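Local coordinates for protein post-proline cleaving enzyme (Rickettsia typhi, PDB 4HVT) that probably acts as a serine endopeptidase that cuts short peptides after proline, at residues 214-218 / 242-246. Residues are numbered along the deposited sequence.
Sequences YPNSL and YVSAG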
ATOM      1  N   TYR A 214      -1.824 -15.725   8.440  1.00  9.73           N
ATOM      2  CA  TYR A 214      -1.539 -15.932   7.012  1.00  9.50           C
ATOM      3  C   TYR A 214      -1.361 -17.423   6.749  1.00  9.34           C
ATOM      4  O   TYR A 214      -0.954 -18.181   7.631  1.00  9.13           O
ATOM      5  CB  TYR A 214      -0.291 -15.177   6.570  1.00  9.27           C
ATOM      6  CG  TYR A 214      -0.428 -13.702   6.657  1.00  9.45           C
ATOM      7  CD1 TYR A 214      -1.271 -13.039   5.786  1.00  9.91           C
ATOM      8  CD2 TYR A 214       0.241 -12.960   7.630  1.00  9.80           C
ATOM      9  CE1 TYR A 214      -1.446 -11.659   5.884  1.00 10.47           C
ATOM     10  CE2 TYR A 214       0.031 -11.576   7.747  1.00 10.13           C
ATOM     11  CZ  TYR A 214      -0.804 -10.947   6.873  1.00 10.48           C
ATOM     12  OH  TYR A 214      -0.981  -9.568   6.911  1.00 11.67           O
ATOM     13  N   PRO A 215      -1.609 -17.851   5.514  1.00  9.25           N
ATOM     14  CA  PRO A 215      -1.302 -19.265   5.178  1.00  9.38           C
ATOM     15  C   PRO A 215       0.145 -19.641   5.491  1.00  9.52           C
ATOM     16  O   PRO A 215       1.075 -18.866   5.159  1.00  9.61           O
ATOM     17  CB  PRO A 215      -1.532 -19.327   3.675  1.00  9.23           C
ATOM     18  CG  PRO A 215      -2.519 -18.200   3.397  1.00  9.06           C
ATOM     19  CD  PRO A 215      -2.087 -17.085   4.342  1.00  9.06           C
ATOM     20  N   ASN A 216       0.327 -20.809   6.114  1.00 10.04           N
ATOM     21  CA  ASN A 216       1.649 -21.283   6.431  1.00 10.37           C
ATOM     22  C   ASN A 216       2.230 -22.312   5.435  1.00 10.49           C
ATOM     23  O   ASN A 216       3.365 -22.760   5.616  1.00 10.30           O
ATOM     24  CB  ASN A 216       1.709 -21.877   7.844  1.00 11.02           C
ATOM     25  CG  ASN A 216       1.036 -23.245   7.937  1.00 11.82           C
ATOM     26  OD1 ASN A 216       0.245 -23.649   7.086  1.00 11.69           O
ATOM     27  ND2 ASN A 216       1.350 -23.972   8.980  1.00 14.11           N
ATOM     28  N   SER A 217       1.486 -22.656   4.404  1.00 10.21           N
ATOM     29  CA  SER A 217       1.916 -23.761   3.505  1.00 10.37           C
ATOM     30  C   SER A 217       1.888 -23.397   2.059  1.00 10.15           C
ATOM     31  O   SER A 217       1.121 -22.513   1.689  1.00 10.30           O
ATOM     32  CB  SER A 217       1.026 -24.976   3.728  1.00 10.86           C
ATOM     33  OG  SER A 217       1.076 -25.393   5.078  1.00 10.86           O
ATOM     34  N   LEU A 218       2.683 -24.088   1.242  1.00  9.90           N
ATOM     35  CA  LEU A 218       2.608 -24.009  -0.202  1.00  9.74           C
ATOM     36  C   LEU A 218       2.252 -25.358  -0.722  1.00 10.08           C
ATOM     37  O   LEU A 218       2.795 -26.370  -0.230  1.00 10.24           O
ATOM     38  CB  LEU A 218       3.984 -23.614  -0.765  1.00  9.77           C
ATOM     39  CG  LEU A 218       4.476 -22.185  -0.432  1.00  9.66           C
ATOM     40  CD1 LEU A 218       5.894 -21.927  -0.969  1.00  9.74           C
ATOM     41  CD2 LEU A 218       3.500 -21.153  -0.964  1.00  9.81           C
ATOM     42  N   TYR A 242       4.561 -15.280   7.297  1.00  9.77           N
ATOM     43  CA  TYR A 242       3.871 -15.816   6.115  1.00  9.99           C
ATOM     44  C   TYR A 242       4.881 -16.549   5.233  1.00  9.98           C
ATOM     45  O   TYR A 242       6.086 -16.438   5.469  1.00  9.32           O
ATOM     46  CB  TYR A 242       3.122 -14.754   5.305  1.00 10.30           C
ATOM     47  CG  TYR A 242       4.029 -13.756   4.680  1.00 10.63           C
ATOM     48  CD1 TYR A 242       4.741 -14.063   3.511  1.00 11.78           C
ATOM     49  CD2 TYR A 242       4.230 -12.506   5.263  1.00 11.94           C
ATOM     50  CE1 TYR A 242       5.632 -13.173   2.935  1.00 12.39           C
ATOM     51  CE2 TYR A 242       5.153 -11.599   4.691  1.00 12.46           C
ATOM     52  CZ  TYR A 242       5.817 -11.935   3.525  1.00 12.83           C
ATOM     53  OH  TYR A 242       6.786 -11.097   2.986  1.00 13.87           O
ATOM     54  N   VAL A 243       4.349 -17.303   4.257  1.00 10.12           N
ATOM     55  CA  VAL A 243       5.162 -17.871   3.188  1.00 10.20           C
ATOM     56  C   VAL A 243       4.551 -17.537   1.836  1.00  9.79           C
ATOM     57  O   VAL A 243       3.327 -17.528   1.687  1.00 10.23           O
ATOM     58  CB  VAL A 243       5.351 -19.383   3.339  1.00 10.85           C
ATOM     59  CG1 VAL A 243       4.077 -20.184   3.124  1.00 11.27           C
ATOM     60  CG2 VAL A 243       6.384 -19.868   2.347  1.00 10.85           C
ATOM     61  N   SER A 244       5.394 -17.230   0.876  1.00  9.69           N
ATOM     62  CA  SER A 244       4.919 -16.859  -0.473  1.00  9.36           C
ATOM     63  C   SER A 244       5.752 -17.588  -1.522  1.00  9.02           C
ATOM     64  O   SER A 244       6.840 -18.014  -1.237  1.00  8.88           O
ATOM     65  CB  SER A 244       4.985 -15.353  -0.709  1.00  9.44           C
ATOM     66  OG  SER A 244       6.322 -14.873  -0.788  1.00  9.78           O
ATOM     67  N   ALA A 245       5.194 -17.695  -2.724  1.00  8.98           N
ATOM     68  CA  ALA A 245       5.885 -18.233  -3.900  1.00  8.73           C
ATOM     69  C   ALA A 245       5.686 -17.237  -5.007  1.00  8.60           C
ATOM     70  O   ALA A 245       4.688 -16.533  -5.066  1.00  9.17           O
ATOM     71  CB  ALA A 245       5.327 -19.577  -4.309  1.00  8.92           C
ATOM     72  N   GLY A 246       6.687 -17.112  -5.854  1.00  8.31           N
ATOM     73  CA  GLY A 246       6.618 -16.272  -7.035  1.00  8.48           C
ATOM     74  C   GLY A 246       7.711 -16.695  -7.988  1.00  8.87           C
ATOM     75  O   GLY A 246       8.504 -17.543  -7.673  1.00  9.27           O
TER
HETATM   76  O   HOH W   1       1.114 -17.006   3.170  1.00  8.81           O
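Residues 214-218 and 242-246 run in roughly the same direction, 35° apart end to end, with CA atoms 5.5 Å apart at Tyr214 and Tyr242 and 5.9 Å apart at Asn216 and Val243. They belong to successive four-stranded antiparallel sheets: 214-218 leads into the third strand of one, 217-222, while 242-246 lies on the first strand of the next. No direct hydrogen bond joins them. Instead, water 1 donates to Pro215 O and to Val243 O, 2.7 Å from each, bridging two carbonyls that could not bond to one another. Pro215 itself suits this loop because its ring restricts phi (-54°) and leaves no NH to satisfy.

Val243 points toward 214-218, its CG1 3.6 Å from Asn216 C; its compact branched shape fits a β-strand and fills the space under this backbone. Leu218, with a longer side chain, reaches across so that its CD1 lies 3.9 Å from Val243 CG2 and 4.1 Å from Ala245 CB; the small methyl of Ala245 leaves it room. Ile260 on strand 257-263 extends this apolar patch. At the other end Tyr214 CB and Tyr242 CB meet at 3.7 Å. The Tyr214 ring makes a cation-pi contact with Lys186, while the Tyr242 side chain leads away, its OH weakly hydrogen-bonded to Asn263.

Such apolar face-to-face packing is characteristic of neighbouring β-propeller blades, here also linked weakly by Ala245 O and Thr191; between these two segments, contact is mainly apolar, with one water bridging two carbonyls.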